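Local coordinates for protein-tyrosine-phosphatase (Chaetomium thermophilum var. thermophilum DSM 1495, PDB 5M43) that probably dephosphorylates tyrosine and serine or threonine residues of proteins, the part described being the phosphatase domain of Yvh1, a protein linked to ribosome assembly, at residues I34-V37 and I38-V42; E47-R50 and H51-H54; G15-F18 and G19-A23; A23-I26 and K27-R30. All coordinates share one frame; numbering follows the deposited sequence.

Contact 1. Residues I34-V37 and I38-V42; sequences ILSV and IDHTV
Ser36 and Ile38 meet round Val37, where the chain leaves strand 33-36 and doubles back. Ile38 N gives Ser36 O a weak hydrogen bond of 2.9 Å, bent to 148°, and Val37 is the centre of the resulting inverse gamma turn. The CG2 branch of Ile38 packs 4.1 Å from Ser36 CB, while CG1, set anti to the backbone N (chi1 -177°), carries the longer branch away from the strand. Val37 turns its methyls off the turn, onto Val101 and helix 109-121. Ser36 faces the returning loop. Its OG stands 3.4 Å from His40 CB and approaches the imidazole obliquely, yet its polar partners are elsewhere, in NE2 of His54 and NE2 of His102. At the open end of the bend, Ile34 CD1 and Val42 CG1 make a loose apolar contact at 4.4 Å. Val37 O is buried and has no partner in the model. The chemistry implies a turn that is probably held as much by its surroundings as by its own weak bond: two imidazole nitrogens hold the serine hydroxyl, and Ser56 OG hydrogen-bonds to Ile38 O.

Contact 2. Residues E47-R50 and H51-H54; sequences EAFR and HVKH
Val52 N reaches back to Phe49 O in a hydrogen bond of 3.1 Å at 162°, coming from well above the carbonyl plane, and so closes the short, weakly bonded helix 47-50. Two residues earlier, where an i to i+4 bond would otherwise lie, a water donates to Glu47 O at 3.0 Å and accepts from His51 N at 2.8 Å; Glu47 O also receives a weak bond from Arg50 N. On the outer surface Arg50 and His51 pair through a CH-pi contact, Arg50 CG sitting over one face of the imidazole, 3.6 Å from the ring centroid and 18° off its normal. With CG anti to the backbone N (chi1 162°), that methylene lies on the ring, and a bend at chi3 leaves the guanidinium plane steeply inclined to it. On the inner side Val52, in the conformer given here, sets CG1 3.4 Å from Ala48 O and CG2 3.2 Å from Phe49 O, the latter methyl also at the edge of the phenyl ring. Arg44 NH1 hydrogen-bonds to Val52 O and, weakly, to Arg50 O. The arrangement belongs to a beta-alpha-beta unit, strand 33-36, helix 47-50 and strand 53-56, whose two strands lie parallel as sheet neighbours.

Contact 3. Residues G15-F18 and G19-A23; sequences GGVF and GANRA
Gly16 O receives Ala20 N in a hydrogen bond of 3.0 Å lying in the carbonyl plane, the first link of the one-turn helix 17-20, for which Gly16 is the N-cap. The next link is frayed. Asn21 N is shared between Val17 O at 3.1 Å and Phe18 O at 3.4 Å, both weak, as befits a helix about to end. Arg22 N then bonds Gly19 O, closing the last turn, and Arg22 itself serves as N-cap to helix 23-29.

Phe18 O has a second neighbour. The guanidinium of Arg22 lies broadside to it, with the oxygen 3.6 Å above the plane and over its centre; the approach is over the face, away from the N-H directions, and any attraction is probably electrostatic. A bend at chi3 (-89°) folds the arginine back over the turn, where NH2 also comes 3.7 Å from Phe18 CB. The phenyl ring itself carries Val17 CG1 over the centre of one face. On the other branch Val17 CG2 runs alongside the Asn21 amide, 4.2 Å from ND2, the two side chains pointing the same way.

Among its neighbours the turn is well tied. Gly15, at the end of strand 12-15, bonds through its backbone to Val101 and Cys103, and Val17 to Ala104. Ala20 packs on Leu100 and His102 of strand 99-102, Val17 and Asn21 meet His40, and Ala23 leads off against helix 47-50.

Contact 4. Residues A23-I26 and K27-R30; sequences ARLI and KEHR
The imidazole of His29 meets Leu25 through its CD2, 3.3 Å from Leu25 O, with the oxygen oblique to the ring. On one face lies Glu28 CG, 4.1 Å above the plane and toward the rim, and the ring also meets Phe13, their planes about 35° apart. Beneath these side chains the helix 23-29 runs regularly. Lys27 N bonds Ala23 O at 2.9 Å, Glu28 N bonds Arg24 O at 2.9 Å, and His29 N bonds Leu25 O at 3.1 Å. Arg30 ends the run with a positive phi of 61°, the mark of its Schellman motif. Lys27 starts back along the helix, its CD passing 3.3 Å from Ala23 O; bends at chi2, chi3 and chi4 then steer the ammonium to a salt bridge with Glu47 OE2. Leu25 and Glu28 lie side by side, and Leu25 CD2 touches Glu28 OE1 at 3.5 Å, a van der Waals contact between a methyl and a carboxylate oxygen. Ile26, by contrast, is buried against Phe49. The chemistry is thus divided: main-chain bonds give the helix its cohesion, whereas side chains link it to its surroundings, His29 to Phe13, Lys27 and Ile26 to helix 47-50.

In the fold
The four contacts form a run of touching neighbours in the phosphatase domain. Contacts 3 and 4 share Ala23, and their centres are about 10 Å apart. Contact 2 docks on both: Phe49 CE1 lies 3.4 Å from Ala20 O and 3.5 Å from Ile26 CG1. Contact 1 joins contact 2 across the sheet, where Ile34 N is 2.9 Å from Lys53 O, and touches contact 3 through His40 CE1, 3.2 Å from Asn21 OD1. Contacts 1 and 3 both touch the family signature HCX5R, which runs here from His102 to Arg109. The Ile38 side chain is about 6 Å from a bound nitrate, probably from the crystallisation liquor, which may mark the anion pocket.

Contact 1. Residues I34-V37 and I38-V42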
loop_
_atom_site.group_PDB
_atom_site.type_symbol
_atom_site.label_atom_id
_atom_site.label_comp_id
_atom_site.label_asym_id
_atom_site.label_seq_id
_atom_site.Cartn_x
_atom_site.Cartn_y
_atom_site.Cartn_z
ATOM N N ILE A 34 -7.062 -4.014 -6.713
ATOM C CA ILE A 34 -5.704 -4.532 -6.549
ATOM C C ILE A 34 -4.723 -3.482 -7.066
ATOM O O ILE A 34 -4.812 -3.065 -8.233
ATOM C CB ILE A 34 -5.495 -5.860 -7.294
ATOM C CG1 ILE A 34 -6.412 -6.959 -6.683
ATOM C CG2 ILE A 34 -4.000 -6.285 -7.266
ATOM C CD1 ILE A 34 -6.260 -8.297 -7.345
ATOM N N LEU A 35 -3.807 -3.044 -6.194
ATOM C CA LEU A 35 -2.651 -2.231 -6.599
ATOM C C LEU A 35 -1.436 -3.144 -6.630
ATOM O O LEU A 35 -1.018 -3.657 -5.583
ATOM C CB LEU A 35 -2.462 -1.091 -5.598
ATOM C CG LEU A 35 -1.181 -0.271 -5.819
ATOM C CD1 LEU A 35 -1.192 0.396 -7.207
ATOM C CD2 LEU A 35 -1.013 0.781 -4.725
ATOM N N SER A 36 -0.883 -3.350 -7.831
ATOM C CA SER A 36 0.354 -4.104 -8.014
ATOM C C SER A 36 1.511 -3.115 -8.021
ATOM O O SER A 36 1.700 -2.365 -8.991
ATOM C CB SER A 36 0.327 -4.926 -9.305
ATOM O OG SER A 36 -0.854 -5.730 -9.392
ATOM N N VAL A 37 2.333 -3.145 -6.972
ATOM C CA VAL A 37 3.531 -2.305 -6.961
ATOM C C VAL A 37 4.620 -3.180 -7.569
ATOM O O VAL A 37 5.554 -3.596 -6.875
ATOM C CB VAL A 37 3.888 -1.827 -5.549
ATOM C CG1 VAL A 37 4.942 -0.725 -5.588
ATOM C CG2 VAL A 37 2.605 -1.239 -4.818
ATOM N N ILE A 38 4.362 -3.620 -8.798
ATOM C CA ILE A 38 5.215 -4.485 -9.587
ATOM C C ILE A 38 4.506 -4.644 -10.898
ATOM O O ILE A 38 3.339 -4.465 -10.957
ATOM C CB ILE A 38 5.373 -5.845 -8.861
ATOM C CG1 ILE A 38 6.318 -6.776 -9.602
ATOM C CG2 ILE A 38 4.050 -6.542 -8.689
ATOM C CD1 ILE A 38 6.653 -7.976 -8.773
ATOM N N ASP A 39 5.230 -4.956 -11.954
ATOM C CA ASP A 39 4.529 -5.221 -13.183
ATOM C C ASP A 39 3.686 -6.465 -12.985
ATOM O O ASP A 39 4.195 -7.485 -12.517
ATOM C CB ASP A 39 5.535 -5.436 -14.322
ATOM C CG ASP A 39 4.852 -5.656 -15.655
ATOM O OD1 ASP A 39 5.240 -6.638 -16.367
ATOM O OD2 ASP A 39 3.987 -4.831 -16.017
ATOM N N HIS A 40 2.418 -6.396 -13.361
ATOM C CA HIS A 40 1.479 -7.480 -13.095
ATOM C C HIS A 40 0.290 -7.314 -14.018
ATOM O O HIS A 40 -0.137 -6.184 -14.280
ATOM C CB HIS A 40 1.023 -7.403 -11.629
ATOM C CG HIS A 40 0.221 -8.586 -11.164
ATOM N ND1 HIS A 40 0.813 -9.757 -10.769
ATOM C CD2 HIS A 40 -1.113 -8.756 -10.973
ATOM C CE1 HIS A 40 -0.113 -10.609 -10.353
ATOM N NE2 HIS A 40 -1.292 -10.034 -10.483
ATOM N N THR A 41 -0.279 -8.443 -14.439
ATOM C CA THR A 41 -1.548 -8.495 -15.158
ATOM C C THR A 41 -2.502 -9.464 -14.452
ATOM O O THR A 41 -2.148 -10.627 -14.222
ATOM C CB THR A 41 -1.328 -8.958 -16.612
ATOM O OG1 THR A 41 -0.407 -8.084 -17.272
ATOM C CG2 THR A 41 -2.641 -8.943 -17.385
ATOM N N VAL A 42 -3.733 -9.002 -14.123
ATOM C CA VAL A 42 -4.717 -9.899 -13.501
ATOM C C VAL A 42 -5.373 -10.770 -14.574
ATOM O O VAL A 42 -5.493 -10.374 -15.738
ATOM C CB VAL A 42 -5.775 -9.125 -12.690
ATOM C CG1 VAL A 42 -5.106 -8.351 -11.593
ATOM C CG2 VAL A 42 -6.585 -8.188 -13.571
#

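Contact 2. Residues E47-R50 and H51-H54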
loop_
_atom_site.group_PDB
_atom_site.type_symbol
_atom_site.label_atom_id
_atom_site.label_comp_id
_atom_site.label_asym_id
_atom_site.label_seq_id
_atom_site.Cartn_x
_atom_site.Cartn_y
_atom_site.Cartn_z
ATOM N N GLU A 47 -13.382 -15.494 -12.998
ATOM C CA GLU A 47 -14.484 -14.698 -12.455
ATOM C C GLU A 47 -14.055 -13.862 -11.262
ATOM O O GLU A 47 -14.565 -12.760 -11.055
ATOM C CB GLU A 47 -15.650 -15.620 -12.062
ATOM C CG GLU A 47 -15.357 -16.549 -10.854
ATOM C CD GLU A 47 -15.734 -15.958 -9.487
ATOM O OE1 GLU A 47 -16.255 -14.824 -9.429
ATOM O OE2 GLU A 47 -15.508 -16.644 -8.460
ATOM N N ALA A 48 -13.121 -14.364 -10.458
ATOM C CA ALA A 48 -12.702 -13.626 -9.272
ATOM C C ALA A 48 -12.034 -12.315 -9.643
ATOM O O ALA A 48 -12.045 -11.355 -8.856
ATOM C CB ALA A 48 -11.726 -14.474 -8.450
ATOM N N PHE A 49 -11.401 -12.260 -10.809
ATOM C CA PHE A 49 -10.678 -11.052 -11.208
ATOM C C PHE A 49 -11.386 -10.234 -12.269
ATOM O O PHE A 49 -10.961 -9.107 -12.526
ATOM C CB PHE A 49 -9.269 -11.414 -11.717
ATOM C CG PHE A 49 -8.391 -12.066 -10.658
ATOM C CD1 PHE A 49 -7.653 -11.276 -9.786
ATOM C CD2 PHE A 49 -8.320 -13.463 -10.530
ATOM C CE1 PHE A 49 -6.866 -11.850 -8.776
ATOM C CE2 PHE A 49 -7.532 -14.048 -9.532
ATOM C CZ PHE A 49 -6.776 -13.250 -8.663
ATOM N N ARG A 50 -12.469 -10.755 -12.857
ATOM C CA ARG A 50 -13.037 -10.155 -14.061
ATOM C C ARG A 50 -13.413 -8.693 -13.850
ATOM O O ARG A 50 -13.233 -7.860 -14.757
ATOM C CB ARG A 50 -14.251 -10.959 -14.508
ATOM C CG ARG A 50 -15.173 -10.208 -15.470
ATOM C CD ARG A 50 -16.112 -11.176 -16.173
ATOM N NE ARG A 50 -15.370 -12.062 -17.071
ATOM C CZ ARG A 50 -14.963 -11.721 -18.294
ATOM N NH1 ARG A 50 -15.225 -10.511 -18.778
ATOM N NH2 ARG A 50 -14.287 -12.587 -19.042
ATOM N N HIS A 51 -13.923 -8.345 -12.669
ATOM C CA HIS A 51 -14.349 -6.965 -12.451
ATOM C C HIS A 51 -13.496 -6.209 -11.434
ATOM O O HIS A 51 -13.904 -5.139 -10.980
ATOM C CB HIS A 51 -15.826 -6.937 -12.037
ATOM C CG HIS A 51 -16.755 -7.521 -13.070
ATOM N ND1 HIS A 51 -17.111 -6.851 -14.224
ATOM C CD2 HIS A 51 -17.376 -8.726 -13.132
ATOM C CE1 HIS A 51 -17.917 -7.613 -14.942
ATOM N NE2 HIS A 51 -18.091 -8.757 -14.305
ATOM N N VAL A 52 -12.333 -6.731 -11.045
ATOM C CA VAL A 52 -11.529 -5.989 -10.082
ATOM C C VAL A 52 -10.964 -4.748 -10.752
ATOM O O VAL A 52 -10.723 -4.717 -11.967
ATOM C CB VAL A 52 -10.414 -6.863 -9.475
ATOM C CG1 VAL A 52 -11.036 -8.128 -8.849
ATOM C CG2 VAL A 52 -9.371 -7.185 -10.517
ATOM N N LYS A 53 -10.800 -3.696 -9.956
ATOM C CA LYS A 53 -10.183 -2.448 -10.400
ATOM C C LYS A 53 -8.682 -2.605 -10.168
ATOM O O LYS A 53 -8.259 -2.861 -9.037
ATOM C CB LYS A 53 -10.770 -1.271 -9.618
ATOM C CG LYS A 53 -10.226 0.107 -10.024
ATOM C CD LYS A 53 -10.819 0.556 -11.321
ATOM C CE LYS A 53 -10.468 2.025 -11.589
ATOM N NZ LYS A 53 -10.731 2.387 -13.028
ATOM N N HIS A 54 -7.878 -2.512 -11.230
ATOM C CA HIS A 54 -6.468 -2.866 -11.159
ATOM C C HIS A 54 -5.565 -1.719 -11.599
ATOM O O HIS A 54 -5.820 -1.104 -12.635
ATOM C CB HIS A 54 -6.198 -4.082 -12.043
ATOM C CG HIS A 54 -4.813 -4.610 -11.919
ATOM N ND1 HIS A 54 -4.048 -4.958 -13.006
ATOM C CD2 HIS A 54 -4.037 -4.813 -10.826
ATOM C CE1 HIS A 54 -2.860 -5.356 -12.591
ATOM N NE2 HIS A 54 -2.834 -5.292 -11.270
HETATM O O HOH W 1 -14.471 -9.884 -10.357
#

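Contact 3. Residues G15-F18 and G19-A23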
loop_
_atom_site.group_PDB
_atom_site.type_symbol
_atom_site.label_atom_id
_atom_site.label_comp_id
_atom_site.label_asym_id
_atom_site.label_seq_id
_atom_site.Cartn_x
_atom_site.Cartn_y
_atom_site.Cartn_z
ATOM N N GLY A 15 0.252 -8.318 0.460
ATOM C CA GLY A 15 0.758 -9.657 0.220
ATOM C C GLY A 15 1.677 -9.704 -0.966
ATOM O O GLY A 15 2.039 -8.670 -1.530
ATOM N N GLY A 16 2.134 -10.921 -1.256
ATOM C CA GLY A 16 3.000 -11.177 -2.389
ATOM C C GLY A 16 2.242 -11.677 -3.606
ATOM O O GLY A 16 1.013 -11.721 -3.654
ATOM N N VAL A 17 3.020 -12.069 -4.623
ATOM C CA VAL A 17 2.411 -12.321 -5.919
ATOM C C VAL A 17 1.645 -13.632 -5.959
ATOM O O VAL A 17 0.627 -13.733 -6.658
ATOM C CB VAL A 17 3.491 -12.243 -7.018
ATOM C CG1 VAL A 17 4.512 -13.383 -6.847
ATOM C CG2 VAL A 17 2.803 -12.288 -8.371
ATOM N N PHE A 18 2.120 -14.673 -5.239
ATOM C CA PHE A 18 1.404 -15.941 -5.329
ATOM C C PHE A 18 0.029 -15.821 -4.655
ATOM O O PHE A 18 -0.961 -16.365 -5.173
ATOM C CB PHE A 18 2.261 -17.050 -4.742
ATOM C CG PHE A 18 3.615 -17.161 -5.450
ATOM C CD1 PHE A 18 3.691 -17.409 -6.837
ATOM C CD2 PHE A 18 4.794 -17.015 -4.743
ATOM C CE1 PHE A 18 4.922 -17.523 -7.490
ATOM C CE2 PHE A 18 6.074 -17.176 -5.425
ATOM C CZ PHE A 18 6.096 -17.377 -6.787
ATOM N N GLY A 19 -0.043 -15.032 -3.584
ATOM C CA GLY A 19 -1.329 -14.789 -2.929
ATOM C C GLY A 19 -2.224 -13.893 -3.749
ATOM O O GLY A 19 -3.429 -14.147 -3.851
ATOM N N ALA A 20 -1.630 -12.883 -4.425
ATOM C CA ALA A 20 -2.471 -11.966 -5.196
ATOM C C ALA A 20 -3.054 -12.657 -6.427
ATOM O O ALA A 20 -4.029 -12.158 -7.011
ATOM C CB ALA A 20 -1.657 -10.750 -5.646
ATOM N N ASN A 21 -2.455 -13.779 -6.858
ATOM C CA ASN A 21 -3.003 -14.504 -7.988
ATOM C C ASN A 21 -4.011 -15.566 -7.589
ATOM O O ASN A 21 -4.551 -16.236 -8.477
ATOM C CB ASN A 21 -1.893 -15.199 -8.777
ATOM C CG ASN A 21 -1.274 -14.276 -9.721
ATOM O OD1 ASN A 21 -1.838 -13.241 -10.074
ATOM N ND2 ASN A 21 -0.121 -14.637 -10.167
ATOM N N ARG A 22 -4.212 -15.783 -6.290
ATOM C CA ARG A 22 -5.077 -16.870 -5.814
ATOM C C ARG A 22 -6.532 -16.357 -5.756
ATOM O O ARG A 22 -6.917 -15.582 -4.859
ATOM C CB ARG A 22 -4.588 -17.336 -4.450
ATOM C CG ARG A 22 -4.598 -18.819 -4.274
ATOM C CD ARG A 22 -3.843 -19.295 -3.003
ATOM N NE ARG A 22 -2.428 -19.530 -3.326
ATOM C CZ ARG A 22 -1.386 -18.972 -2.698
ATOM N NH1 ARG A 22 -1.550 -18.137 -1.673
ATOM N NH2 ARG A 22 -0.153 -19.267 -3.093
ATOM N N ALA A 23 -7.348 -16.796 -6.723
ATOM C CA ALA A 23 -8.761 -16.415 -6.756
ATOM C C ALA A 23 -9.448 -16.683 -5.423
ATOM O O ALA A 23 -10.291 -15.898 -4.981
ATOM C CB ALA A 23 -9.485 -17.172 -7.866
#

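Contact 4. Residues A23-I26 and K27-R30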
loop_
_atom_site.group_PDB
_atom_site.type_symbol
_atom_site.label_atom_id
_atom_site.label_comp_id
_atom_site.label_asym_id
_atom_site.label_seq_id
_atom_site.Cartn_x
_atom_site.Cartn_y
_atom_site.Cartn_z
ATOM N N ALA A 23 -7.348 -16.796 -6.723
ATOM C CA ALA A 23 -8.761 -16.415 -6.756
ATOM C C ALA A 23 -9.448 -16.683 -5.423
ATOM O O ALA A 23 -10.291 -15.898 -4.981
ATOM C CB ALA A 23 -9.485 -17.172 -7.866
ATOM N N ARG A 24 -9.092 -17.786 -4.775
ATOM C CA ARG A 24 -9.714 -18.156 -3.509
ATOM C C ARG A 24 -9.516 -17.093 -2.440
ATOM O O ARG A 24 -10.416 -16.835 -1.634
ATOM C CB ARG A 24 -9.137 -19.488 -3.058
ATOM C CG ARG A 24 -9.940 -20.108 -1.951
ATOM C CD ARG A 24 -9.228 -21.352 -1.409
ATOM N NE ARG A 24 -9.166 -22.442 -2.356
ATOM C CZ ARG A 24 -10.130 -23.351 -2.535
ATOM N NH1 ARG A 24 -11.281 -23.281 -1.865
ATOM N NH2 ARG A 24 -9.957 -24.343 -3.391
ATOM N N LEU A 25 -8.341 -16.463 -2.403
ATOM C CA LEU A 25 -8.062 -15.468 -1.376
ATOM C C LEU A 25 -8.705 -14.144 -1.731
ATOM O O LEU A 25 -9.133 -13.411 -0.843
ATOM C CB LEU A 25 -6.538 -15.273 -1.209
ATOM C CG LEU A 25 -5.752 -16.548 -0.817
ATOM C CD1 LEU A 25 -4.324 -16.125 -0.478
ATOM C CD2 LEU A 25 -6.402 -17.249 0.365
ATOM N N ILE A 26 -8.685 -13.773 -3.023
ATOM C CA ILE A 26 -9.414 -12.579 -3.442
ATOM C C ILE A 26 -10.874 -12.692 -3.014
ATOM O O ILE A 26 -11.463 -11.737 -2.479
ATOM C CB ILE A 26 -9.269 -12.448 -4.974
ATOM C CG1 ILE A 26 -7.783 -12.309 -5.409
ATOM C CG2 ILE A 26 -10.237 -11.412 -5.521
ATOM C CD1 ILE A 26 -6.906 -11.425 -4.597
ATOM N N LYS A 27 -11.481 -13.866 -3.227
ATOM C CA LYS A 27 -12.894 -14.050 -2.865
ATOM C C LYS A 27 -13.075 -14.086 -1.354
ATOM O O LYS A 27 -14.048 -13.532 -0.834
ATOM C CB LYS A 27 -13.464 -15.312 -3.508
ATOM C CG LYS A 27 -13.686 -15.147 -5.032
ATOM C CD LYS A 27 -13.433 -16.476 -5.749
ATOM C CE LYS A 27 -14.538 -17.479 -5.483
ATOM N NZ LYS A 27 -15.844 -16.899 -5.969
ATOM N N GLU A 28 -12.134 -14.728 -0.630
ATOM C CA GLU A 28 -12.258 -14.828 0.835
ATOM C C GLU A 28 -12.307 -13.467 1.500
ATOM O O GLU A 28 -13.115 -13.233 2.410
ATOM C CB GLU A 28 -11.070 -15.615 1.408
ATOM C CG GLU A 28 -11.092 -15.737 2.949
ATOM C CD GLU A 28 -9.896 -16.452 3.534
ATOM O OE1 GLU A 28 -8.976 -16.815 2.746
ATOM O OE2 GLU A 28 -9.891 -16.646 4.754
ATOM N N HIS A 29 -11.462 -12.544 1.037
ATOM C CA HIS A 29 -11.385 -11.220 1.613
ATOM C C HIS A 29 -12.247 -10.226 0.881
ATOM O O HIS A 29 -12.265 -9.066 1.306
ATOM C CB HIS A 29 -9.906 -10.754 1.618
ATOM C CG HIS A 29 -9.030 -11.679 2.413
ATOM N ND1 HIS A 29 -9.305 -11.978 3.733
ATOM C CD2 HIS A 29 -7.927 -12.393 2.077
ATOM C CE1 HIS A 29 -8.410 -12.838 4.176
ATOM N NE2 HIS A 29 -7.550 -13.091 3.206
ATOM N N ARG A 30 -12.952 -10.651 -0.182
ATOM C CA ARG A 30 -13.909 -9.773 -0.884
ATOM C C ARG A 30 -13.169 -8.572 -1.456
ATOM O O ARG A 30 -13.691 -7.449 -1.480
ATOM C CB ARG A 30 -15.063 -9.328 0.029
ATOM C CG ARG A 30 -15.914 -10.563 0.566
ATOM C CD ARG A 30 -15.576 -10.886 1.990
ATOM N NE ARG A 30 -16.035 -9.844 2.903
ATOM C CZ ARG A 30 -17.302 -9.681 3.228
ATOM N NH1 ARG A 30 -18.237 -10.506 2.730
ATOM N NH2 ARG A 30 -17.665 -8.678 4.042
#